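Local atomic coordinates of chitin binding domain (Burkholderia pseudomallei, PDB entry 3UAM), a protein that probably binds chitin or a related polysaccharide and, as a member of the AA10 family of lytic polysaccharide monooxygenases, may cleave such chains oxidatively. Residues A[25-30]-A[112-117]; A[42-47]-A[87-92]; A[129-134]-A[179-184]. One frame throughout, in Å; residues are numbered along the deposited sequence. Where two conformers were deposited one is given.

Contact 1 of 3, residues A[25-30]-A[112-117]; sequences ITPESR and QSLQIS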
# COMPACT_ATOMS: atom_id res chain seq x y z
N ILE A 25 7.33 -5.07 5.56
CA ILE A 25 8.67 -5.59 5.73
C ILE A 25 8.84 -6.97 5.10
O ILE A 25 9.95 -7.32 4.72
CB ILE A 25 9.13 -5.59 7.21
CG1 ILE A 25 8.21 -6.40 8.12
CG2 ILE A 25 9.26 -4.15 7.70
CD1 ILE A 25 8.85 -6.78 9.45
N THR A 26 7.77 -7.77 5.03
CA THR A 26 7.84 -9.06 4.34
C THR A 26 6.48 -9.43 3.73
O THR A 26 5.43 -9.12 4.30
CB THR A 26 8.32 -10.22 5.25
OG1 THR A 26 7.67 -10.13 6.50
CG2 THR A 26 9.85 -10.17 5.51
N PRO A 27 6.49 -9.95 2.51
CA PRO A 27 7.67 -9.97 1.67
C PRO A 27 8.14 -8.53 1.48
O PRO A 27 7.31 -7.63 1.48
CB PRO A 27 7.18 -10.55 0.35
CG PRO A 27 5.72 -10.36 0.33
CD PRO A 27 5.27 -10.33 1.77
N GLU A 28 9.44 -8.35 1.29
CA GLU A 28 10.02 -7.03 1.23
C GLU A 28 9.31 -6.23 0.13
O GLU A 28 9.20 -6.69 -1.02
CB GLU A 28 11.52 -7.09 0.93
CG GLU A 28 12.38 -7.66 2.06
CD GLU A 28 12.47 -9.19 2.08
OE1 GLU A 28 11.68 -9.90 1.43
OE2 GLU A 28 13.38 -9.69 2.76
N SER A 29 8.86 -5.04 0.49
CA SER A 29 8.25 -4.17 -0.47
C SER A 29 9.35 -3.62 -1.39
O SER A 29 10.54 -3.73 -1.10
CB SER A 29 7.50 -3.04 0.23
OG SER A 29 8.40 -2.09 0.76
N ARG A 30 8.92 -3.05 -2.52
CA ARG A 30 9.85 -2.43 -3.44
C ARG A 30 10.72 -1.41 -2.72
O ARG A 30 11.94 -1.37 -2.94
CB ARG A 30 9.08 -1.77 -4.58
CG ARG A 30 9.94 -1.11 -5.62
CD ARG A 30 9.11 -0.38 -6.64
NE ARG A 30 8.27 -1.28 -7.45
CZ ARG A 30 7.48 -0.85 -8.45
NH1 ARG A 30 7.46 0.42 -8.79
NH2 ARG A 30 6.74 -1.71 -9.15
N GLN A 112 -0.97 -19.59 -3.81
CA GLN A 112 -0.07 -19.62 -2.68
C GLN A 112 -0.53 -18.76 -1.48
O GLN A 112 -0.92 -17.61 -1.66
CB GLN A 112 1.30 -19.11 -3.15
CG GLN A 112 2.40 -19.27 -2.13
CD GLN A 112 3.64 -18.49 -2.51
OE1 GLN A 112 4.10 -18.53 -3.66
NE2 GLN A 112 4.17 -17.76 -1.54
N SER A 113 -0.45 -19.34 -0.28
CA SER A 113 -0.69 -18.60 0.96
C SER A 113 0.44 -17.62 1.19
O SER A 113 1.60 -18.00 1.17
CB SER A 113 -0.79 -19.52 2.18
OG SER A 113 -1.77 -20.50 2.01
N LEU A 114 0.11 -16.36 1.38
CA LEU A 114 1.12 -15.33 1.50
C LEU A 114 0.84 -14.57 2.77
O LEU A 114 -0.28 -14.13 3.00
CB LEU A 114 1.04 -14.38 0.30
CG LEU A 114 2.19 -13.37 0.16
CD1 LEU A 114 3.49 -14.10 -0.13
CD2 LEU A 114 1.86 -12.38 -0.94
N GLN A 115 1.86 -14.48 3.61
CA GLN A 115 1.76 -13.72 4.84
C GLN A 115 2.39 -12.35 4.62
O GLN A 115 3.54 -12.24 4.17
CB GLN A 115 2.47 -14.49 5.96
CG GLN A 115 2.11 -14.06 7.35
CD GLN A 115 2.34 -15.17 8.37
OE1 GLN A 115 3.47 -15.37 8.77
NE2 GLN A 115 1.27 -15.90 8.77
N ILE A 116 1.64 -11.30 4.90
CA ILE A 116 2.13 -9.93 4.81
C ILE A 116 2.38 -9.40 6.22
O ILE A 116 1.50 -9.56 7.10
CB ILE A 116 1.09 -8.99 4.18
CG1 ILE A 116 0.56 -9.54 2.86
CG2 ILE A 116 1.67 -7.58 4.02
CD1 ILE A 116 1.59 -9.72 1.78
N SER A 117 3.55 -8.80 6.44
CA SER A 117 3.83 -8.14 7.70
C SER A 117 4.10 -6.65 7.50
O SER A 117 5.00 -6.27 6.77
CB SER A 117 5.04 -8.77 8.41
OG SER A 117 4.79 -10.10 8.84
O HOH W 1 5.12 -11.82 6.36

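Contact 2 of 3, residues A[42-47]-A[87-92]; sequences FGQVNE and TADARA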
# COMPACT_ATOMS: atom_id res chain seq x y z
N PHE A 42 15.74 5.21 5.82
CA PHE A 42 14.68 4.58 6.59
C PHE A 42 13.39 5.42 6.63
O PHE A 42 12.30 4.87 6.46
CB PHE A 42 15.17 4.29 8.02
CG PHE A 42 14.25 3.42 8.83
CD1 PHE A 42 14.18 2.06 8.58
CD2 PHE A 42 13.47 3.96 9.85
CE1 PHE A 42 13.35 1.24 9.32
CE2 PHE A 42 12.64 3.15 10.60
CZ PHE A 42 12.59 1.78 10.34
N GLY A 43 13.51 6.73 6.86
CA GLY A 43 12.33 7.61 6.85
C GLY A 43 11.56 7.49 5.54
O GLY A 43 10.35 7.26 5.51
N GLN A 44 12.30 7.62 4.45
CA GLN A 44 11.73 7.56 3.10
C GLN A 44 10.92 6.29 2.82
O GLN A 44 9.81 6.38 2.28
CB GLN A 44 12.86 7.71 2.07
CG GLN A 44 13.45 9.12 2.00
CD GLN A 44 14.62 9.22 1.03
OE1 GLN A 44 15.33 8.24 0.79
NE2 GLN A 44 14.82 10.39 0.46
N VAL A 45 11.45 5.12 3.17
CA VAL A 45 10.75 3.84 2.99
C VAL A 45 9.42 3.81 3.73
O VAL A 45 8.45 3.20 3.28
CB VAL A 45 11.60 2.65 3.48
CG1 VAL A 45 10.81 1.34 3.45
CG2 VAL A 45 12.85 2.51 2.63
N ASN A 46 9.41 4.47 4.90
CA ASN A 46 8.28 4.47 5.84
C ASN A 46 7.29 5.66 5.69
O ASN A 46 6.33 5.77 6.48
CB ASN A 46 8.84 4.53 7.26
CG ASN A 46 9.31 3.18 7.76
OD1 ASN A 46 8.50 2.29 7.98
ND2 ASN A 46 10.62 3.00 7.89
N GLU A 47 7.51 6.51 4.68
CA GLU A 47 6.73 7.73 4.50
C GLU A 47 6.21 7.86 3.05
O GLU A 47 6.23 8.95 2.47
CB GLU A 47 7.56 8.95 4.89
CG GLU A 47 7.83 9.06 6.37
CD GLU A 47 8.87 10.12 6.74
OE1 GLU A 47 9.10 11.07 5.97
OE2 GLU A 47 9.48 9.99 7.82
N THR A 87 7.23 12.77 -4.74
CA THR A 87 8.15 12.92 -5.86
C THR A 87 9.22 14.01 -5.69
O THR A 87 9.96 14.26 -6.64
CB THR A 87 7.37 13.20 -7.17
OG1 THR A 87 6.64 14.43 -7.02
CG2 THR A 87 6.38 12.09 -7.49
N ALA A 88 9.34 14.62 -4.52
CA ALA A 88 10.30 15.72 -4.30
C ALA A 88 11.73 15.26 -3.96
O ALA A 88 12.65 16.08 -3.96
CB ALA A 88 9.80 16.66 -3.20
N ASP A 89 11.91 13.98 -3.66
CA ASP A 89 13.21 13.47 -3.26
C ASP A 89 13.44 12.05 -3.86
O ASP A 89 12.80 11.70 -4.84
CB ASP A 89 13.35 13.52 -1.74
CG ASP A 89 12.46 12.50 -1.03
OD1 ASP A 89 11.80 11.67 -1.67
OD2 ASP A 89 12.42 12.54 0.22
N ALA A 90 14.35 11.26 -3.28
CA ALA A 90 14.75 9.99 -3.88
C ALA A 90 13.63 8.94 -3.90
O ALA A 90 13.75 7.93 -4.61
CB ALA A 90 16.00 9.43 -3.21
N ARG A 91 12.55 9.16 -3.16
CA ARG A 91 11.35 8.31 -3.28
C ARG A 91 10.81 8.27 -4.73
O ARG A 91 10.10 7.34 -5.08
CB ARG A 91 10.24 8.78 -2.34
CG ARG A 91 10.52 8.50 -0.87
CD ARG A 91 9.49 9.18 0.03
NE ARG A 91 9.88 10.55 0.30
CZ ARG A 91 9.32 11.34 1.22
NH1 ARG A 91 8.28 10.94 1.94
NH2 ARG A 91 9.80 12.56 1.39
N ALA A 92 11.14 9.27 -5.54
CA ALA A 92 10.75 9.28 -6.96
C ALA A 92 11.25 8.08 -7.76
O ALA A 92 10.60 7.68 -8.73
CB ALA A 92 11.19 10.57 -7.65
O HOH W 2 7.77 12.33 4.37

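Contact 3 of 3, residues A[129-134]-A[179-184]; sequences WTYWIT and TIHEFN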
# COMPACT_ATOMS: atom_id res chain seq x y z
N TRP A 129 -6.70 -1.92 5.99
CA TRP A 129 -5.63 -2.27 5.10
C TRP A 129 -6.28 -2.93 3.92
O TRP A 129 -7.21 -3.72 4.09
CB TRP A 129 -4.71 -3.30 5.73
CG TRP A 129 -3.96 -2.86 6.94
CD1 TRP A 129 -2.63 -2.44 7.02
CD2 TRP A 129 -4.45 -2.83 8.30
NE1 TRP A 129 -2.28 -2.17 8.32
CE2 TRP A 129 -3.32 -2.38 9.14
CE3 TRP A 129 -5.65 -3.15 8.91
CZ2 TRP A 129 -3.44 -2.25 10.51
CZ3 TRP A 129 -5.76 -3.01 10.30
CH2 TRP A 129 -4.66 -2.56 11.08
N THR A 130 -5.80 -2.61 2.73
CA THR A 130 -6.37 -3.11 1.50
C THR A 130 -5.22 -3.64 0.63
O THR A 130 -4.12 -3.07 0.66
CB THR A 130 -7.09 -2.00 0.72
OG1 THR A 130 -8.21 -1.52 1.47
CG2 THR A 130 -7.63 -2.58 -0.56
N TYR A 131 -5.48 -4.73 -0.08
CA TYR A 131 -4.51 -5.33 -0.98
C TYR A 131 -5.11 -5.41 -2.38
O TYR A 131 -6.13 -6.02 -2.58
CB TYR A 131 -4.08 -6.69 -0.47
CG TYR A 131 -3.46 -6.60 0.91
CD1 TYR A 131 -2.10 -6.36 1.05
CD2 TYR A 131 -4.23 -6.72 2.06
CE1 TYR A 131 -1.52 -6.25 2.29
CE2 TYR A 131 -3.65 -6.63 3.31
CZ TYR A 131 -2.28 -6.38 3.42
OH TYR A 131 -1.64 -6.25 4.64
N TRP A 132 -4.43 -4.79 -3.33
CA TRP A 132 -4.85 -4.70 -4.72
C TRP A 132 -3.88 -5.45 -5.60
O TRP A 132 -2.66 -5.45 -5.35
CB TRP A 132 -4.86 -3.22 -5.17
CG TRP A 132 -5.68 -2.29 -4.30
CD1 TRP A 132 -5.24 -1.54 -3.20
CD2 TRP A 132 -7.12 -1.99 -4.43
NE1 TRP A 132 -6.30 -0.81 -2.68
CE2 TRP A 132 -7.44 -1.05 -3.36
CE3 TRP A 132 -8.12 -2.39 -5.29
CZ2 TRP A 132 -8.73 -0.57 -3.17
CZ3 TRP A 132 -9.41 -1.91 -5.09
CH2 TRP A 132 -9.70 -0.99 -4.07
N ILE A 133 -4.39 -6.07 -6.66
CA ILE A 133 -3.60 -6.94 -7.51
C ILE A 133 -3.81 -6.51 -8.97
O ILE A 133 -4.93 -6.16 -9.39
CB ILE A 133 -3.98 -8.43 -7.31
CG1 ILE A 133 -3.03 -9.35 -8.07
CG2 ILE A 133 -5.41 -8.70 -7.76
CD1 ILE A 133 -1.63 -9.44 -7.53
N THR A 134 -2.71 -6.56 -9.72
CA THR A 134 -2.72 -6.24 -11.13
C THR A 134 -3.54 -7.28 -11.88
O THR A 134 -3.63 -8.45 -11.49
CB THR A 134 -1.29 -6.15 -11.72
OG1 THR A 134 -0.49 -7.26 -11.26
CG2 THR A 134 -0.61 -4.85 -11.30
N THR A 179 1.53 -5.73 12.09
CA THR A 179 0.28 -6.26 11.58
C THR A 179 0.58 -7.41 10.61
O THR A 179 1.30 -7.23 9.62
CB THR A 179 -0.53 -5.19 10.83
OG1 THR A 179 -0.68 -4.04 11.67
CG2 THR A 179 -1.92 -5.76 10.39
N ILE A 180 0.04 -8.58 10.90
CA ILE A 180 0.25 -9.77 10.10
C ILE A 180 -1.05 -10.22 9.42
O ILE A 180 -2.02 -10.58 10.09
CB ILE A 180 0.80 -10.89 10.97
CG1 ILE A 180 2.08 -10.39 11.65
CG2 ILE A 180 1.09 -12.13 10.15
CD1 ILE A 180 2.19 -10.88 13.06
N HIS A 181 -1.06 -10.19 8.10
CA HIS A 181 -2.21 -10.59 7.29
C HIS A 181 -1.83 -11.78 6.48
O HIS A 181 -0.67 -11.91 6.10
CB HIS A 181 -2.64 -9.46 6.39
CG HIS A 181 -3.23 -8.28 7.14
ND1 HIS A 181 -3.00 -7.00 6.80
CD2 HIS A 181 -4.08 -8.24 8.25
CE1 HIS A 181 -3.68 -6.18 7.63
NE2 HIS A 181 -4.33 -6.94 8.53
N GLU A 182 -2.80 -12.65 6.19
CA GLU A 182 -2.54 -13.83 5.36
C GLU A 182 -3.71 -14.06 4.42
O GLU A 182 -4.86 -14.04 4.83
CB GLU A 182 -2.32 -15.09 6.22
CG GLU A 182 -1.93 -16.33 5.40
CD GLU A 182 -1.28 -17.43 6.24
OE1 GLU A 182 -1.83 -17.72 7.33
OE2 GLU A 182 -0.22 -17.99 5.84
N PHE A 183 -3.39 -14.31 3.15
CA PHE A 183 -4.41 -14.65 2.17
C PHE A 183 -3.79 -15.45 1.02
O PHE A 183 -2.58 -15.60 0.94
CB PHE A 183 -5.08 -13.38 1.63
CG PHE A 183 -4.12 -12.27 1.29
CD1 PHE A 183 -3.49 -12.24 0.07
CD2 PHE A 183 -3.91 -11.21 2.18
CE1 PHE A 183 -2.63 -11.20 -0.26
CE2 PHE A 183 -3.05 -10.17 1.86
CZ PHE A 183 -2.41 -10.16 0.64
N ASN A 184 -4.64 -15.96 0.14
CA ASN A 184 -4.16 -16.72 -0.99
C ASN A 184 -4.04 -15.82 -2.19
O ASN A 184 -4.97 -15.07 -2.50
CB ASN A 184 -5.11 -17.86 -1.32
CG ASN A 184 -5.15 -18.88 -0.22
OD1 ASN A 184 -6.01 -18.82 0.65
ND2 ASN A 184 -4.19 -19.80 -0.22

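Contact 1 of 3, residues A[25-30]-A[112-117]
Ile-25 and Thr-26 both lie opposite Ser-117, and two backbone hydrogen bonds hold the three residues together. Ile-25 N donates to Ser-117 O at 2.9 Å. Ser-117 N donates to Thr-26 O, also at 2.9 Å, and this bond is nearly straight, 169° at the hydrogen. Two residues set against one define a classic beta bulge. It lies at the end of strand 21-26, where that strand runs antiparallel to strand 113-121 in the three-stranded sheet. Thr-26 O also receives a CA-H contact from Ile-116 CA at 3.4 Å.

Beside the bonds, a water joins three oxygens. It donates to Gln-115 O at 2.7 Å and is hydrogen-bonded to Thr-26 OG1 and Ser-117 OG. Thr-26 OG1 sits between its backbone N and carbonyl carbon (chi1 44°), with Ser-117 CB 3.5 Å away.

Pro-27 follows through a cis peptide bond. Its CD rests 3.7 Å from Ile-116 CD1, and its CG lies more loosely by Leu-114 CD1. Ile-211 of strand 205-215 touches the same proline.

The chemistry is thus mainly polar around Ser-117 and mainly apolar beyond it, at Pro-27. The strand pairing stops where the proline, which has no backbone N-H to donate, takes over.

Contact 2 of 3, residues A[42-47]-A[87-92]
The Arg-91 guanidinium lies between Glu-47 and Asp-89, which both meet it at its edge. Glu-47 O is near its plane and accepts from NH1 of Arg-91 at 2.9 Å. The carboxylate of Asp-89 is gripped side-on by two nitrogens. NE of Arg-91 donates to OD1 of Asp-89 at 3.0 Å, on the syn lone pair of that oxygen. NH2 of Arg-91 forms the salt bridge to OD2 of Asp-89 at 2.9 Å, meeting it from above the carboxylate plane.

Asp-89 also forms an Asx turn, because its OD1 accepts from Arg-91 N. OD1 therefore holds two donors of one residue. The turn leads into the 3-10 segment that starts at Ala-90. This surface contact joins that loop to helix 42-45 and the residues just after it.

The arginine chain bends at chi3 (-85°), which turns NE back toward Asp-89. Its CG packs against Gln-44 CB at 3.8 Å, and the two side chains cross obliquely. Gln-44 meets Asp-89 tip to tip, with amide and carboxylate planes 71° apart. The bond from Gln-44 NE2 to Asp-89 OD2 is weak, at 3.2 Å. The amide oxygen of Gln-44 is held by Asp-41 N.

Glu-47 OE2 is hydrogen-bonded to NE2 of His-21, at the start of strand 21-26. The other carboxylate oxygen, OE1, stays well outside the guanidinium plane, so its attraction to Arg-91 is probably one of charge alone. A water accepts from Arg-91 NH1 at 2.8 Å. Its approach to Glu-47 OE1, at 2.4 Å, is too short to be trusted, so a water bridge between Arg-91 NH1 and Glu-47 OE1 is doubtful.

Contact 3 of 3, residues A[129-134]-A[179-184]
Trp-129 presents one face to both His-181 and Thr-179. The imidazole stands edge-to-face on the indole, with planes at 74°. His-181 CE1 is the atom that lands, 3.4 Å from Trp-129 CG. Farther along the same face, Thr-179 CG2 makes a CH-pi contact, 4.1 Å from the centre of the six-membered ring of Trp-129. The polar ends of both residues, Trp-129 NE1 and Thr-179 OG1, are bound to Tyr-120 OH.

Tyr-131 crosses His-181 at about a right angle. Its OH lies at the edge of the imidazole, near the ring plane, and is hydrogen-bonded to ND1 of His-181 at 2.7 Å. The donor could be either group. A second bond joins Tyr-131 OH to Trp-118 NE1, so two partners fix this buried hydroxyl.

The four rings form an aromatic cluster between two sheets, in keeping with the sandwich core of an LPMO domain. Strand 129-133 belongs to the mixed sheet and strand 179-184 to the three-stranded one. Their axes pass 10.4 Å apart at 37°, and side chains fill the gap.

With Phe-183 CG between its backbone N and carbonyl carbon (chi1 45°), the ring is directed at Tyr-131. CE2 sits over the centre of that inclined ring, 3.7 Å from Tyr-131 CD2.

Overall arrangement
Contacts 1 and 3 are close, with centres 9 Å apart, and meet in the three-stranded sheet. Strand 113-121 is its middle strand. It pairs with strand 21-26 in contact 1 and on its other edge with strand 179-184, one half of contact 3. Contact 3 then crosses to the mixed sheet through strand 126-133, which follows strand 113-121 in the chain. Contact 2 lies on the surface, about 20 Å from contact 1 and 22 Å from contact 3, centre to centre. In sequence it is nested inside the loop closed by contact 1, and contact 3 comes later. Contacts 1 and 3 thus tie the three-stranded sheet together and to the mixed sheet. Contact 2 separately fastens a surface loop to helix 42-45 of the same LPMO-family domain.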